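Local atomic coordinates of similar to N-acetyltransferase (Staphylococcus aureus subsp. aureus, PDB entry 4MBU), a protein that probably transfers an acetyl group from acetyl-coenzyme A to an amine, as other Gcn5-related N-acetyltransferases do. Residues 35-38 and 39-42; 103-106 and 107-111; 46-50 and 51-55; 72-76 and 77-81. One frame throughout, in Å; residues are numbered along the deposited sequence.

Contact 1. Residues 35-38 and 39-42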
loop_
_atom_site.group_PDB
_atom_site.type_symbol
_atom_site.label_atom_id
_atom_site.label_comp_id
_atom_site.label_asym_id
_atom_site.label_seq_id
_atom_site.Cartn_x
_atom_site.Cartn_y
_atom_site.Cartn_z
ATOM N N PRO A 35 -23.700 -14.597 -12.428
ATOM C CA PRO A 35 -24.379 -14.853 -11.152
ATOM C C PRO A 35 -24.311 -16.336 -10.802
ATOM O O PRO A 35 -24.356 -17.184 -11.699
ATOM C CB PRO A 35 -25.827 -14.450 -11.435
ATOM C CG PRO A 35 -25.737 -13.475 -12.564
ATOM C CD PRO A 35 -24.588 -13.949 -13.411
ATOM N N GLN A 36 -24.172 -16.634 -9.514
ATOM C CA GLN A 36 -24.127 -18.004 -9.026
ATOM C C GLN A 36 -25.557 -18.534 -8.941
ATOM O O GLN A 36 -26.500 -17.763 -8.748
ATOM C CB GLN A 36 -23.477 -18.025 -7.638
ATOM C CG GLN A 36 -23.209 -19.413 -7.065
ATOM C CD GLN A 36 -22.553 -19.361 -5.697
ATOM O OE1 GLN A 36 -23.010 -18.647 -4.802
ATOM N NE2 GLN A 36 -21.474 -20.121 -5.528
ATOM N N THR A 37 -25.723 -19.843 -9.094
ATOM C CA THR A 37 -27.045 -20.461 -8.978
ATOM C C THR A 37 -27.280 -20.965 -7.555
ATOM O O THR A 37 -26.339 -21.097 -6.768
ATOM C CB THR A 37 -27.225 -21.630 -9.965
ATOM O OG1 THR A 37 -26.318 -22.686 -9.625
ATOM C CG2 THR A 37 -26.969 -21.174 -11.400
ATOM N N ILE A 38 -28.532 -21.259 -7.225
ATOM C CA ILE A 38 -28.852 -21.721 -5.877
ATOM C C ILE A 38 -28.275 -23.118 -5.582
ATOM O O ILE A 38 -27.897 -23.411 -4.444
ATOM C CB ILE A 38 -30.372 -21.643 -5.604
ATOM C CG1 ILE A 38 -30.706 -22.131 -4.187
ATOM C CG2 ILE A 38 -31.149 -22.401 -6.682
ATOM C CD1 ILE A 38 -30.170 -21.222 -3.089
ATOM N N ASP A 39 -28.177 -23.962 -6.608
ATOM C CA ASP A 39 -27.580 -25.289 -6.447
ATOM C C ASP A 39 -26.077 -25.205 -6.172
ATOM O O ASP A 39 -25.535 -25.974 -5.374
ATOM C CB ASP A 39 -27.823 -26.157 -7.688
ATOM C CG ASP A 39 -29.297 -26.432 -7.937
ATOM O OD1 ASP A 39 -30.115 -26.232 -7.013
ATOM O OD2 ASP A 39 -29.630 -26.862 -9.065
ATOM N N GLU A 40 -25.409 -24.279 -6.853
ATOM C CA GLU A 40 -23.989 -24.046 -6.624
ATOM C C GLU A 40 -23.769 -23.580 -5.186
ATOM O O GLU A 40 -22.852 -24.042 -4.500
ATOM C CB GLU A 40 -23.446 -23.023 -7.634
ATOM C CG GLU A 40 -23.198 -23.609 -9.024
ATOM C CD GLU A 40 -23.116 -22.555 -10.115
ATOM O OE1 GLU A 40 -23.607 -21.428 -9.901
ATOM O OE2 GLU A 40 -22.567 -22.859 -11.196
ATOM N N ARG A 41 -24.638 -22.687 -4.725
ATOM C CA ARG A 41 -24.548 -22.172 -3.366
ATOM C C ARG A 41 -24.817 -23.276 -2.326
ATOM O O ARG A 41 -24.133 -23.355 -1.293
ATOM C CB ARG A 41 -25.481 -20.968 -3.196
ATOM C CG ARG A 41 -25.480 -20.326 -1.818
ATOM C CD ARG A 41 -24.082 -19.968 -1.319
ATOM N NE ARG A 41 -23.347 -19.051 -2.190
ATOM C CZ ARG A 41 -22.243 -18.401 -1.825
ATOM N NH1 ARG A 41 -21.754 -18.555 -0.602
ATOM N NH2 ARG A 41 -21.621 -17.596 -2.680
ATOM N N ILE A 42 -25.773 -24.155 -2.619
ATOM C CA ILE A 42 -26.087 -25.259 -1.715
ATOM C C ILE A 42 -24.931 -26.256 -1.652
ATOM O O ILE A 42 -24.586 -26.759 -0.575
ATOM C CB ILE A 42 -27.407 -25.962 -2.105
ATOM C CG1 ILE A 42 -28.593 -25.022 -1.869
ATOM C CG2 ILE A 42 -27.603 -27.229 -1.292
ATOM C CD1 ILE A 42 -29.872 -25.438 -2.592
HETATM O O HOH W 1 -22.798 -19.762 -12.372
#

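Contact 2. Residues 103-106 and 107-111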
loop_
_atom_site.group_PDB
_atom_site.type_symbol
_atom_site.label_atom_id
_atom_site.label_comp_id
_atom_site.label_asym_id
_atom_site.label_seq_id
_atom_site.Cartn_x
_atom_site.Cartn_y
_atom_site.Cartn_z
ATOM N N LEU A 103 -15.817 -9.793 10.852
ATOM C CA LEU A 103 -14.374 -10.018 10.888
ATOM C C LEU A 103 -13.933 -10.402 12.289
ATOM O O LEU A 103 -13.128 -11.314 12.473
ATOM C CB LEU A 103 -13.614 -8.770 10.425
ATOM C CG LEU A 103 -12.095 -8.894 10.501
ATOM C CD1 LEU A 103 -11.606 -10.163 9.800
ATOM C CD2 LEU A 103 -11.440 -7.660 9.881
ATOM N N GLN A 104 -14.461 -9.695 13.277
ATOM C CA GLN A 104 -14.160 -10.006 14.675
ATOM C C GLN A 104 -14.486 -11.471 14.972
ATOM O O GLN A 104 -13.666 -12.211 15.550
ATOM C CB GLN A 104 -14.966 -9.068 15.576
ATOM C CG GLN A 104 -14.766 -9.273 17.059
ATOM C CD GLN A 104 -15.611 -8.314 17.878
ATOM O OE1 GLN A 104 -16.709 -7.925 17.465
ATOM N NE2 GLN A 104 -15.101 -7.920 19.040
ATOM N N ARG A 105 -15.674 -11.902 14.548
ATOM C CA ARG A 105 -16.087 -13.284 14.790
ATOM C C ARG A 105 -15.198 -14.301 14.055
ATOM O O ARG A 105 -14.810 -15.334 14.619
ATOM C CB ARG A 105 -17.567 -13.458 14.425
ATOM C CG ARG A 105 -18.132 -14.842 14.702
ATOM C CD ARG A 105 -18.164 -15.159 16.198
ATOM N NE ARG A 105 -18.665 -16.511 16.446
ATOM C CZ ARG A 105 -17.901 -17.603 16.449
ATOM N NH1 ARG A 105 -16.594 -17.509 16.220
ATOM N NH2 ARG A 105 -18.446 -18.796 16.676
ATOM N N LEU A 106 -14.850 -13.984 12.810
ATOM C CA LEU A 106 -13.916 -14.807 12.034
ATOM C C LEU A 106 -12.595 -14.969 12.761
ATOM O O LEU A 106 -12.071 -16.078 12.860
ATOM C CB LEU A 106 -13.641 -14.195 10.654
ATOM C CG LEU A 106 -14.756 -14.268 9.612
ATOM C CD1 LEU A 106 -14.360 -13.470 8.348
ATOM C CD2 LEU A 106 -15.074 -15.723 9.267
ATOM N N ILE A 107 -12.052 -13.861 13.261
ATOM C CA ILE A 107 -10.775 -13.900 13.970
ATOM C C ILE A 107 -10.872 -14.769 15.225
ATOM O O ILE A 107 -10.000 -15.607 15.459
ATOM C CB ILE A 107 -10.250 -12.488 14.335
ATOM C CG1 ILE A 107 -9.920 -11.697 13.072
ATOM C CG2 ILE A 107 -8.985 -12.585 15.181
ATOM C CD1 ILE A 107 -9.447 -10.290 13.363
ATOM N N VAL A 108 -11.923 -14.589 16.028
ATOM C CA VAL A 108 -12.045 -15.442 17.221
ATOM C C VAL A 108 -12.119 -16.932 16.842
ATOM O O VAL A 108 -11.498 -17.786 17.496
ATOM C CB VAL A 108 -13.203 -15.029 18.205
ATOM C CG1 VAL A 108 -13.222 -13.513 18.451
ATOM C CG2 VAL A 108 -14.559 -15.514 17.722
ATOM N N GLU A 109 -12.847 -17.245 15.773
ATOM C CA GLU A 109 -12.936 -18.640 15.344
ATOM C C GLU A 109 -11.582 -19.166 14.855
ATOM O O GLU A 109 -11.200 -20.303 15.154
ATOM C CB GLU A 109 -13.989 -18.793 14.245
ATOM C CG GLU A 109 -14.373 -20.229 13.948
ATOM C CD GLU A 109 -15.256 -20.842 15.031
ATOM O OE1 GLU A 109 -15.587 -20.143 16.018
ATOM O OE2 GLU A 109 -15.626 -22.029 14.890
ATOM N N ALA A 110 -10.859 -18.331 14.111
ATOM C CA ALA A 110 -9.544 -18.689 13.573
ATOM C C ALA A 110 -8.554 -18.991 14.687
ATOM O O ALA A 110 -7.779 -19.955 14.604
ATOM C CB ALA A 110 -9.013 -17.569 12.694
ATOM N N LYS A 111 -8.560 -18.146 15.716
ATOM C CA LYS A 111 -7.695 -18.369 16.863
ATOM C C LYS A 111 -8.093 -19.647 17.595
ATOM O O LYS A 111 -7.229 -20.431 17.981
ATOM C CB LYS A 111 -7.734 -17.178 17.825
ATOM C CG LYS A 111 -7.095 -15.895 17.287
ATOM C CD LYS A 111 -7.193 -14.793 18.337
ATOM C CE LYS A 111 -6.671 -13.445 17.838
ATOM N NZ LYS A 111 -5.199 -13.291 18.001
#

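Contact 3. Residues 46-50 and 51-55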
loop_
_atom_site.group_PDB
_atom_site.type_symbol
_atom_site.label_atom_id
_atom_site.label_comp_id
_atom_site.label_asym_id
_atom_site.label_seq_id
_atom_site.Cartn_x
_atom_site.Cartn_y
_atom_site.Cartn_z
ATOM N N GLU A 46 -22.799 -27.312 1.650
ATOM C CA GLU A 46 -22.605 -28.706 2.043
ATOM C C GLU A 46 -21.119 -29.028 2.149
ATOM O O GLU A 46 -20.686 -29.712 3.076
ATOM C CB GLU A 46 -23.295 -29.652 1.054
ATOM C CG GLU A 46 -24.822 -29.650 1.130
ATOM C CD GLU A 46 -25.456 -30.621 0.142
ATOM O OE1 GLU A 46 -24.707 -31.350 -0.547
ATOM O OE2 GLU A 46 -26.704 -30.658 0.056
ATOM N N THR A 47 -20.344 -28.516 1.197
ATOM C CA THR A 47 -18.890 -28.681 1.200
ATOM C C THR A 47 -18.234 -28.044 2.434
ATOM O O THR A 47 -17.360 -28.652 3.070
ATOM C CB THR A 47 -18.276 -28.095 -0.081
ATOM O OG1 THR A 47 -18.762 -28.832 -1.209
ATOM C CG2 THR A 47 -16.754 -28.164 -0.043
ATOM N N LYS A 48 -18.653 -26.823 2.767
ATOM C CA LYS A 48 -18.171 -26.146 3.974
ATOM C C LYS A 48 -18.533 -26.965 5.209
ATOM O O LYS A 48 -17.755 -27.042 6.159
ATOM C CB LYS A 48 -18.771 -24.735 4.087
ATOM C CG LYS A 48 -18.192 -23.705 3.112
ATOM C CD LYS A 48 -17.082 -22.917 3.770
ATOM C CE LYS A 48 -16.329 -22.036 2.783
ATOM N NZ LYS A 48 -15.122 -21.456 3.460
ATOM N N GLN A 49 -19.716 -27.573 5.198
ATOM C CA GLN A 49 -20.134 -28.405 6.322
ATOM C C GLN A 49 -19.259 -29.654 6.447
ATOM O O GLN A 49 -18.874 -30.037 7.553
ATOM C CB GLN A 49 -21.617 -28.788 6.219
ATOM C CG GLN A 49 -22.575 -27.652 6.547
ATOM C CD GLN A 49 -23.928 -28.144 7.039
ATOM O OE1 GLN A 49 -24.603 -28.936 6.371
ATOM N NE2 GLN A 49 -24.329 -27.677 8.219
ATOM N N ARG A 50 -18.942 -30.278 5.318
ATOM C CA ARG A 50 -18.078 -31.456 5.317
ATOM C C ARG A 50 -16.669 -31.101 5.804
ATOM O O ARG A 50 -16.042 -31.869 6.533
ATOM C CB ARG A 50 -17.996 -32.079 3.917
ATOM C CG ARG A 50 -19.310 -32.606 3.355
ATOM C CD ARG A 50 -19.057 -33.518 2.155
ATOM N NE ARG A 50 -18.090 -32.946 1.218
ATOM C CZ ARG A 50 -18.416 -32.285 0.109
ATOM N NH1 ARG A 50 -19.693 -32.107 -0.213
ATOM N NH2 ARG A 50 -17.462 -31.800 -0.679
ATOM N N ASN A 51 -16.181 -29.932 5.402
ATOM C CA ASN A 51 -14.824 -29.516 5.729
ATOM C C ASN A 51 -14.685 -28.829 7.084
ATOM O O ASN A 51 -13.602 -28.377 7.436
ATOM C CB ASN A 51 -14.275 -28.611 4.622
ATOM C CG ASN A 51 -14.059 -29.356 3.314
ATOM O OD1 ASN A 51 -13.932 -30.577 3.303
ATOM N ND2 ASN A 51 -14.016 -28.620 2.203
ATOM N N HIS A 52 -15.780 -28.753 7.836
ATOM C CA HIS A 52 -15.805 -28.026 9.109
ATOM C C HIS A 52 -15.257 -26.594 9.000
ATOM O O HIS A 52 -14.535 -26.116 9.877
ATOM C CB HIS A 52 -15.095 -28.823 10.215
ATOM C CG HIS A 52 -15.777 -30.106 10.562
ATOM N ND1 HIS A 52 -15.422 -31.321 9.999
ATOM C CD2 HIS A 52 -16.808 -30.378 11.398
ATOM C CE1 HIS A 52 -16.193 -32.270 10.482
ATOM N NE2 HIS A 52 -17.048 -31.724 11.336
ATOM N N GLU A 53 -15.604 -25.913 7.915
ATOM C CA GLU A 53 -15.262 -24.510 7.765
ATOM C C GLU A 53 -16.476 -23.693 8.183
ATOM O O GLU A 53 -17.603 -24.014 7.817
ATOM C CB GLU A 53 -14.852 -24.212 6.315
ATOM C CG GLU A 53 -13.617 -24.999 5.868
ATOM C CD GLU A 53 -13.267 -24.820 4.396
ATOM O OE1 GLU A 53 -14.022 -24.153 3.654
ATOM O OE2 GLU A 53 -12.215 -25.354 3.977
ATOM N N PRO A 54 -16.252 -22.618 8.943
ATOM C CA PRO A 54 -17.385 -21.854 9.467
ATOM C C PRO A 54 -18.035 -20.940 8.421
ATOM O O PRO A 54 -17.376 -20.480 7.479
ATOM C CB PRO A 54 -16.742 -21.004 10.571
ATOM C CG PRO A 54 -15.326 -20.786 10.086
ATOM C CD PRO A 54 -14.949 -22.015 9.290
ATOM N N ILE A 55 -19.331 -20.699 8.590
ATOM C CA ILE A 55 -20.042 -19.675 7.845
ATOM C C ILE A 55 -20.857 -18.918 8.880
ATOM O O ILE A 55 -21.663 -19.515 9.594
ATOM C CB ILE A 55 -21.009 -20.275 6.808
ATOM C CG1 ILE A 55 -20.303 -21.324 5.950
ATOM C CG2 ILE A 55 -21.588 -19.165 5.922
ATOM C CD1 ILE A 55 -21.244 -22.169 5.105
#

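Contact 4. Residues 72-76 and 77-81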
loop_
_atom_site.group_PDB
_atom_site.type_symbol
_atom_site.label_atom_id
_atom_site.label_comp_id
_atom_site.label_asym_id
_atom_site.label_seq_id
_atom_site.Cartn_x
_atom_site.Cartn_y
_atom_site.Cartn_z
ATOM N N SER A 72 -9.352 -22.581 2.744
ATOM C CA SER A 72 -7.965 -22.767 2.321
ATOM C C SER A 72 -7.445 -21.542 1.571
ATOM O O SER A 72 -8.189 -20.914 0.826
ATOM C CB SER A 72 -7.857 -24.015 1.438
ATOM O OG SER A 72 -6.676 -24.004 0.662
ATOM N N PHE A 73 -6.174 -21.197 1.780
ATOM C CA PHE A 73 -5.568 -20.096 1.034
ATOM C C PHE A 73 -4.928 -20.606 -0.265
ATOM O O PHE A 73 -5.268 -20.140 -1.354
ATOM C CB PHE A 73 -4.552 -19.337 1.891
ATOM C CG PHE A 73 -3.656 -18.425 1.094
ATOM C CD1 PHE A 73 -4.193 -17.423 0.292
ATOM C CD2 PHE A 73 -2.279 -18.573 1.147
ATOM C CE1 PHE A 73 -3.363 -16.590 -0.455
ATOM C CE2 PHE A 73 -1.444 -17.745 0.418
ATOM C CZ PHE A 73 -1.988 -16.751 -0.388
ATOM N N ARG A 74 -3.998 -21.557 -0.147
ATOM C CA ARG A 74 -3.432 -22.226 -1.319
ATOM C C ARG A 74 -3.477 -23.722 -1.072
ATOM O O ARG A 74 -3.296 -24.164 0.062
ATOM C CB ARG A 74 -1.997 -21.758 -1.603
ATOM C CG ARG A 74 -1.938 -20.477 -2.433
ATOM C CD ARG A 74 -0.603 -19.739 -2.318
ATOM N NE ARG A 74 0.483 -20.362 -3.079
ATOM C CZ ARG A 74 0.645 -20.243 -4.395
ATOM N NH1 ARG A 74 -0.231 -19.548 -5.115
ATOM N NH2 ARG A 74 1.671 -20.836 -4.995
ATOM N N PRO A 75 -3.741 -24.509 -2.132
ATOM C CA PRO A 75 -3.979 -25.951 -1.983
ATOM C C PRO A 75 -2.691 -26.767 -1.995
ATOM O O PRO A 75 -2.326 -27.338 -3.026
ATOM C CB PRO A 75 -4.826 -26.297 -3.217
ATOM C CG PRO A 75 -4.367 -25.313 -4.262
ATOM C CD PRO A 75 -3.940 -24.050 -3.524
ATOM N N TRP A 76 -2.015 -26.811 -0.853
ATOM C CA TRP A 76 -0.850 -27.666 -0.650
ATOM C C TRP A 76 -0.799 -27.864 0.858
ATOM O O TRP A 76 -1.037 -26.916 1.599
ATOM C CB TRP A 76 0.446 -26.997 -1.144
ATOM C CG TRP A 76 0.689 -27.051 -2.638
ATOM C CD1 TRP A 76 1.290 -28.065 -3.339
ATOM C CD2 TRP A 76 0.360 -26.040 -3.606
ATOM N NE1 TRP A 76 1.344 -27.747 -4.677
ATOM C CE2 TRP A 76 0.780 -26.513 -4.868
ATOM C CE3 TRP A 76 -0.256 -24.784 -3.529
ATOM C CZ2 TRP A 76 0.600 -25.773 -6.045
ATOM C CZ3 TRP A 76 -0.432 -24.050 -4.702
ATOM C CH2 TRP A 76 -0.005 -24.549 -5.940
ATOM N N PRO A 77 -0.512 -29.094 1.316
ATOM C CA PRO A 77 -0.529 -29.444 2.746
ATOM C C PRO A 77 0.252 -28.505 3.685
ATOM O O PRO A 77 -0.173 -28.310 4.821
ATOM C CB PRO A 77 0.093 -30.841 2.761
ATOM C CG PRO A 77 -0.330 -31.429 1.451
ATOM C CD PRO A 77 -0.267 -30.278 0.467
ATOM N N ALA A 78 1.364 -27.934 3.241
ATOM C CA ALA A 78 2.145 -27.075 4.138
ATOM C C ALA A 78 1.525 -25.697 4.401
ATOM O O ALA A 78 2.046 -24.933 5.230
ATOM C CB ALA A 78 3.567 -26.939 3.654
ATOM N N TYR A 79 0.436 -25.373 3.697
ATOM C CA TYR A 79 -0.317 -24.138 3.976
ATOM C C TYR A 79 -1.386 -24.373 5.035
ATOM O O TYR A 79 -2.298 -23.550 5.197
ATOM C CB TYR A 79 -1.013 -23.628 2.711
ATOM C CG TYR A 79 -0.095 -23.071 1.649
ATOM C CD1 TYR A 79 0.357 -23.870 0.610
ATOM C CD2 TYR A 79 0.303 -21.741 1.680
ATOM C CE1 TYR A 79 1.189 -23.357 -0.378
ATOM C CE2 TYR A 79 1.132 -21.218 0.709
ATOM C CZ TYR A 79 1.570 -22.034 -0.314
ATOM O OH TYR A 79 2.389 -21.518 -1.271
ATOM N N GLN A 80 -1.293 -25.488 5.755
ATOM C CA GLN A 80 -2.405 -25.893 6.621
ATOM C C GLN A 80 -2.700 -24.921 7.762
ATOM O O GLN A 80 -3.829 -24.851 8.229
ATOM C CB GLN A 80 -2.209 -27.306 7.169
ATOM C CG GLN A 80 -1.046 -27.448 8.122
ATOM C CD GLN A 80 -0.814 -28.893 8.524
ATOM O OE1 GLN A 80 0.321 -29.384 8.524
ATOM N NE2 GLN A 80 -1.895 -29.583 8.879
ATOM N N TYR A 81 -1.708 -24.164 8.213
ATOM C CA TYR A 81 -2.005 -23.197 9.271
ATOM C C TYR A 81 -2.448 -21.828 8.738
ATOM O O TYR A 81 -2.645 -20.879 9.507
ATOM C CB TYR A 81 -0.838 -23.079 10.246
ATOM C CG TYR A 81 -0.479 -24.395 10.870
ATOM C CD1 TYR A 81 -1.343 -25.021 11.757
ATOM C CD2 TYR A 81 0.721 -25.024 10.568
ATOM C CE1 TYR A 81 -1.016 -26.237 12.330
ATOM C CE2 TYR A 81 1.058 -26.235 11.137
ATOM C CZ TYR A 81 0.186 -26.838 12.016
ATOM O OH TYR A 81 0.518 -28.047 12.588
HETATM O O HOH W 2 -4.237 -22.494 3.038
#

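Contact 1. Residues 35-38 and 39-42
Gln36 OE1 is gripped by two nitrogens of Arg41, with NE and NH2 each 2.7 Å from it. The guanidinium approaches side-on and keeps the oxygen at its edge, close to its plane, while the amide plane stands 81° to it. Because both N-H groups share one oxygen, neither hydrogen bond is straight. The extended Gln36 side chain, its CG anti to the backbone N (chi1 -173°), reaches forward, and Arg41 folds back at chi2 and chi3 to meet it. Between them the helix begins. Thr37 is the N-cap: its OG1 accepts a weak bond from Glu40 N at 3.3 Å, and Glu40 returns the favour, OE1 taking the Thr37 N-H at 2.8 Å in an almost straight bond (171°). Thr37 OG1 itself lies 3.0 Å from Glu40 OE1, and a water spans Pro35 O and Glu40 OE1. The exchange gives partners to two amides, one ahead of the helix and one in its first turn. The first backbone bonds of the helix follow, Arg41 N to Thr37 O and Ile42 N to Ile38 O. Beside the second of these, Ile38 CG1 packs on Ile42 CD1 at 3.8 Å. Tyr20, from helix 13-26, and Trp44, a turn further along helix 38-50, make cation-pi contacts with Arg41, which is buried although the contact lies at the surface. The reciprocal bonds of Thr37 and Glu40 are those of a capping box, here at the N-terminus of helix 38-50.

Contact 2. Residues 103-106 and 107-111
Leu103 and Ile107 meet on the packed side of the helix, one turn apart, with Leu103 CD1 4.0 Å from Ile107 CG1. Their side chains converge at a slant, and Ile107 CG1, anti to its own carbonyl carbon (chi1 -65°), also rests against Leu103 O. Phe136 covers both residues. Leu106 and Ala110 continue this side toward the sheet, where Ile87 and Ala68 receive Leu106, and Ile83 and Phe70 receive Ala110. Beneath the side chains runs regular helical bonding: Ile107 N reaches Leu103 O at 2.9 Å, and Ala110 N reaches Leu106 O at 2.8 Å. The other side is polar and more open to solvent. Arg105 bends at chi2 (66°) to run along the helix, and its guanidinium meets Glu109 end-on in a salt bridge. NH1 lies 2.8 Å from Glu109 OE1 and NH2 a longer 3.2 Å from the same oxygen, so one carboxylate oxygen takes both donors. Both arrive from the same face of the carboxylate, and the two groups are turned 55° apart rather than coplanar. Glu109 OE1 nevertheless stays close to the guanidinium plane. Val108, on the exposed side, sets CG2 3.2 Å from Arg105 NH1 and so flanks the guanidinium. Phe56 of strand 55-60 touches the side chains of both Arg105 and Glu109. An i to i+4 salt bridge on one side and apolar packing on the other mark an amphipathic helix, here the crossover helix of the beta-alpha-beta unit formed by strand 82-89, helix 98-112 and strand 117-123.

Contact 3. Residues 46-50 and 51-55
Lys48 NZ and Glu53 OE1 form a salt bridge 2.9 Å long. The ammonium meets the oxygen on its anti side, 34° out of the carboxylate plane, and the two side chains cross at about a right angle. Lys48 CD also lies 3.6 Å from Glu53 CB, so carbon packing accompanies the charge pair. On its apolar side Lys48 CB packs against Ile55 CD1 at 3.7 Å. A bend at chi2 (-95°) swings the remainder of the lysine chain toward Glu53, and Thr69 OG1 gives NZ a further hydrogen-bonding partner. The backbone positions these groups. Glu53 N donates to Lys48 O at 3.0 Å, and a weak bond runs from His52 N to Gln49 O. His52 adopts positive phi (51°), which ends the helix in a Schellman motif and turns the chain so that Glu53 comes back beside Lys48. One step earlier, Asn51 N still bonds to Thr47 O at 2.9 Å. The side chains of Thr47 and Asn51 lie alongside each other, with CG2 3.6 Å from ND2, while Thr47 OG1 is bonded to Ala43 O. Beyond the turn Pro54 packs on Phe70 of strand 63-72, and Ile55 fits against Trp44 and Phe45. The turn leads directly from helix 38-50 into strand 55-60, and backbone bonds tie Ile55, at the start of that strand, to Ala8.

Contact 4. Residues 72-76 and 77-81
Arg74 CB sits over the ring of Tyr79 in a CH-pi contact, within a connecting loop that contains an inverse gamma turn centred on Pro75. The carbon lies 3.6 Å from the ring centroid and only 6° off its normal. From there the arginine passes across the ring and bends at chi3 (76°), bringing NE to Tyr79 OH at 2.9 Å in a nearly straight bond. The hydroxyl lies close to the guanidinium plane, whereas the phenol ring is turned 72° to that plane. Trp76 runs beside Tyr79 and points the same way, its CB 3.6 Å from Tyr79 CD1. Phe73 meets the tyrosine obliquely. Tyr79 N donates to Trp76 O, at the edge of the tyrosine ring, a bond that closes the short 3-10 turn at 77-78. The loop joins strands 63-72 and 82-89 and faces the second subunit: Glu84 of that subunit forms a salt bridge with Arg74 NH2, and its Tyr31 ring meets Tyr79. A water ties the loop's two arms together, accepting from Phe73 N and donating to Tyr79 O at 3.1 Å.

In the fold
Contacts 1 and 3 hold the two ends of helix 38-50: a capping box with arginine-glutamine bonds starts it, and a Schellman turn with a lysine-glutamate bridge ends it. Contact 1 is at the surface; the other three are partly buried. Contact 2 lies within helix 98-112, on the opposite side of the chain's centre from contact 1, and touches contact 3 where Glu109 CG packs on Pro54 CG. Contact 4, centred about 18 Å from the chain's centre, relies on aromatic and CH-pi packing and, unlike the others, is met by another subunit. Salt bridges join residues within contacts 2 and 3, while that of contact 4 crosses between chains.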